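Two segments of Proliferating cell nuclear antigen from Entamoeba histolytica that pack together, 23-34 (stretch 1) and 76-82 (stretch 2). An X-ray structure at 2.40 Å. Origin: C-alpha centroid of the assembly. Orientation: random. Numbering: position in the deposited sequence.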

# COMPACT_ATOMS: atom_id res chain seq x y z
N SER A 23 -18.30 6.57 -6.35
CA SER A 23 -19.22 7.06 -5.34
C SER A 23 -20.47 6.20 -5.33
O SER A 23 -20.95 5.80 -4.27
CB SER A 23 -19.58 8.51 -5.64
OG SER A 23 -18.40 9.27 -5.83
N LEU A 24 -20.99 5.92 -6.51
CA LEU A 24 -22.22 5.16 -6.64
C LEU A 24 -22.08 3.77 -6.09
O LEU A 24 -22.96 3.27 -5.41
CB LEU A 24 -22.59 5.04 -8.11
CG LEU A 24 -23.50 6.10 -8.71
CD1 LEU A 24 -23.81 5.73 -10.15
CD2 LEU A 24 -24.79 6.23 -7.91
N LYS A 25 -20.96 3.13 -6.41
CA LYS A 25 -20.85 1.69 -6.21
C LYS A 25 -20.58 1.32 -4.76
O LYS A 25 -20.73 0.17 -4.37
CB LYS A 25 -19.82 1.10 -7.18
CG LYS A 25 -18.51 0.68 -6.58
CD LYS A 25 -17.82 -0.28 -7.54
CE LYS A 25 -16.60 -0.93 -6.93
NZ LYS A 25 -15.58 0.10 -6.62
N SER A 26 -20.21 2.32 -3.97
CA SER A 26 -20.09 2.18 -2.52
C SER A 26 -21.45 2.01 -1.83
O SER A 26 -21.53 1.49 -0.73
CB SER A 26 -19.36 3.39 -1.92
OG SER A 26 -18.02 3.48 -2.38
N THR A 27 -22.52 2.45 -2.49
CA THR A 27 -23.83 2.41 -1.85
C THR A 27 -24.85 1.54 -2.59
O THR A 27 -25.87 1.15 -2.02
CB THR A 27 -24.40 3.83 -1.70
OG1 THR A 27 -24.65 4.37 -3.00
CG2 THR A 27 -23.40 4.72 -0.96
N ILE A 28 -24.58 1.24 -3.85
CA ILE A 28 -25.46 0.38 -4.64
C ILE A 28 -24.64 -0.37 -5.68
O ILE A 28 -23.68 0.17 -6.22
CB ILE A 28 -26.64 1.18 -5.28
CG1 ILE A 28 -27.53 0.27 -6.13
CG2 ILE A 28 -26.14 2.36 -6.10
CD1 ILE A 28 -28.47 -0.59 -5.32
N ASP A 29 -25.00 -1.63 -5.93
CA ASP A 29 -24.23 -2.53 -6.80
C ASP A 29 -24.71 -2.55 -8.26
O ASP A 29 -23.91 -2.40 -9.19
CB ASP A 29 -24.25 -3.96 -6.25
CG ASP A 29 -23.52 -4.10 -4.92
OD1 ASP A 29 -23.86 -5.05 -4.17
OD2 ASP A 29 -22.62 -3.28 -4.61
N LYS A 30 -26.00 -2.75 -8.47
CA LYS A 30 -26.56 -2.69 -9.80
C LYS A 30 -27.62 -1.60 -9.84
O LYS A 30 -28.40 -1.46 -8.90
CB LYS A 30 -27.18 -4.04 -10.18
CG LYS A 30 -26.21 -5.20 -10.12
CD LYS A 30 -26.94 -6.53 -10.16
CE LYS A 30 -26.00 -7.68 -9.85
NZ LYS A 30 -26.74 -8.97 -9.71
N THR A 31 -27.65 -0.81 -10.90
CA THR A 31 -28.65 0.24 -11.00
C THR A 31 -28.95 0.63 -12.44
O THR A 31 -28.15 0.40 -13.34
CB THR A 31 -28.25 1.48 -10.17
OG1 THR A 31 -29.39 2.35 -10.03
CG2 THR A 31 -27.12 2.24 -10.82
N ASN A 32 -30.13 1.19 -12.64
CA ASN A 32 -30.50 1.67 -13.94
C ASN A 32 -30.02 3.09 -14.16
O ASN A 32 -30.16 3.95 -13.30
CB ASN A 32 -32.01 1.62 -14.12
CG ASN A 32 -32.51 0.23 -14.39
OD1 ASN A 32 -32.00 -0.47 -15.26
ND2 ASN A 32 -33.52 -0.19 -13.64
N PHE A 33 -29.43 3.31 -15.32
CA PHE A 33 -29.09 4.64 -15.76
C PHE A 33 -30.12 5.04 -16.76
O PHE A 33 -30.19 4.49 -17.85
CB PHE A 33 -27.71 4.66 -16.40
CG PHE A 33 -26.60 4.57 -15.41
CD1 PHE A 33 -25.77 5.64 -15.20
CD2 PHE A 33 -26.43 3.43 -14.66
CE1 PHE A 33 -24.75 5.56 -14.28
CE2 PHE A 33 -25.41 3.33 -13.73
CZ PHE A 33 -24.57 4.40 -13.54
N ASP A 34 -30.96 5.99 -16.36
CA ASP A 34 -32.00 6.50 -17.22
C ASP A 34 -31.43 7.65 -18.03
O ASP A 34 -31.18 8.73 -17.51
CB ASP A 34 -33.19 6.95 -16.39
CG ASP A 34 -33.76 5.84 -15.54
OD1 ASP A 34 -33.78 5.98 -14.30
OD2 ASP A 34 -34.18 4.81 -16.10
N ASN A 76 -24.26 -3.06 -13.90
CA ASN A 76 -23.52 -3.60 -12.77
C ASN A 76 -22.30 -2.73 -12.52
O ASN A 76 -21.35 -2.73 -13.31
CB ASN A 76 -23.10 -5.05 -13.02
CG ASN A 76 -22.30 -5.64 -11.86
OD1 ASN A 76 -21.36 -5.03 -11.36
ND2 ASN A 76 -22.69 -6.83 -11.44
N LEU A 77 -22.33 -1.98 -11.42
CA LEU A 77 -21.32 -0.97 -11.13
C LEU A 77 -19.95 -1.57 -10.83
O LEU A 77 -18.93 -0.93 -11.05
CB LEU A 77 -21.79 -0.06 -10.00
CG LEU A 77 -22.96 0.82 -10.45
CD1 LEU A 77 -23.87 1.17 -9.31
CD2 LEU A 77 -22.46 2.07 -11.15
N THR A 78 -19.94 -2.81 -10.34
CA THR A 78 -18.68 -3.50 -10.13
C THR A 78 -17.97 -3.69 -11.48
O THR A 78 -16.76 -3.49 -11.59
CB THR A 78 -18.87 -4.85 -9.41
OG1 THR A 78 -19.22 -4.62 -8.05
CG2 THR A 78 -17.61 -5.67 -9.46
N HIS A 79 -18.74 -4.05 -12.50
CA HIS A 79 -18.16 -4.27 -13.81
C HIS A 79 -17.75 -2.99 -14.51
O HIS A 79 -16.75 -2.96 -15.24
CB HIS A 79 -19.11 -5.09 -14.68
CG HIS A 79 -19.39 -6.44 -14.13
ND1 HIS A 79 -20.35 -7.28 -14.64
CD2 HIS A 79 -18.83 -7.10 -13.08
CE1 HIS A 79 -20.37 -8.40 -13.95
NE2 HIS A 79 -19.46 -8.32 -12.99
N LEU A 80 -18.51 -1.92 -14.29
CA LEU A 80 -18.20 -0.64 -14.91
C LEU A 80 -16.96 0.02 -14.30
O LEU A 80 -16.17 0.64 -15.01
CB LEU A 80 -19.41 0.30 -14.82
CG LEU A 80 -19.23 1.71 -15.38
CD1 LEU A 80 -18.79 1.67 -16.82
CD2 LEU A 80 -20.53 2.48 -15.26
N SER A 81 -16.79 -0.11 -12.99
CA SER A 81 -15.64 0.52 -12.35
C SER A 81 -14.35 -0.17 -12.79
O SER A 81 -13.35 0.49 -13.07
CB SER A 81 -15.78 0.52 -10.83
OG SER A 81 -15.23 -0.65 -10.25
N LYS A 82 -14.38 -1.50 -12.85
CA LYS A 82 -13.25 -2.26 -13.40
C LYS A 82 -12.83 -1.77 -14.80
O LYS A 82 -11.65 -1.67 -15.11
CB LYS A 82 -13.56 -3.76 -13.42
CG LYS A 82 -13.70 -4.37 -12.03
CD LYS A 82 -13.85 -5.88 -12.07
CE LYS A 82 -12.57 -6.56 -12.48
NZ LYS A 82 -12.69 -8.04 -12.45

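Leu77 is the centre of this contact. It is the first helical residue of the second stretch, and it loses more surface to the other stretch than any other residue here. Its CA-to-CB bond points toward the first stretch. Chi1 is m and chi2 is t, and this conformation carries both methyl groups in among the side chains of Leu24, Ile28, Thr31 and Phe33.

CD2 of Leu77 lies 4.0 Å from CD1 of Leu24 and 3.9 Å from CZ of Phe33. The methyl meets the Phe33 ring at its edge, near the ring plane, so this is an edge contact and not packing on the face. Phe33 has chi1 m, and its CA-to-CB bond points toward the second stretch, which brings the CZ end of the ring up to the leucine. Leu24 has an off-well chi1 of -91° with chi2 t. In this conformation its CD1 reaches the same methyl.

The other methyl, CD1 of Leu77, sits 3.7 Å from CG2 of Thr31 and 4.1 Å from CG2 of Ile28. CD1 of Leu77 also lies 3.3 Å from the backbone O of Ile28. The CA-to-CB bond of Ile28 points sideways; its chi1 is t and chi2 p, and CG2 is its nearest side-chain atom to Leu77. The CA-to-CB bond of Thr31 also points sideways. Its chi1 is t, and it offers its methyl to the leucine.

The backbone anchors this arrangement. N of Leu77 donates to O of Asp29 at 2.8 Å, with an N-H...acceptor angle of 159°. This is the one hydrogen bond between the stretches. It needs nothing from the Asp29 side chain, whose CA-to-CB bond points away and whose OD2 is bonded elsewhere in the structure. Next to it, Lys30 and Asn76 form an antiparallel, non-hydrogen-bonded bridge pair, with their CA atoms 4.3 Å apart. Their side chains lie on the same face of the sheet, and CE of Lys30 comes to 3.8 Å from ND2 of Asn76. The lysine is nearly extended: chi1 is m and the other three angles are t.

Asn76 also caps the helix. With chi1 t and chi2 -48°, its OD1 turns back over the first turn. OD1 of Asn76 accepts from N of His79 at 3.0 Å. OD1 of Asn76 also accepts from N of Thr78 at 2.8 Å, a weak bond with an angle of 117°. The cap gives the amides of the first turn a side-chain acceptor; N of His79 also makes a weak backbone bond to O of Asn76, at 3.0 Å.

Lys25 lies along the start of the helix. Its CB is 3.6 Å from CB of Leu77, its CD is 4.2 Å from CA of Thr78, and its CE is 3.6 Å from OG of Ser81. Chi1 is off-well at 108°. Chi2 and chi3 are t, so the aliphatic chain runs extended past these residues before chi4 turns to m. Ser81 has chi1 p, and its CA-to-CB bond points toward the first stretch.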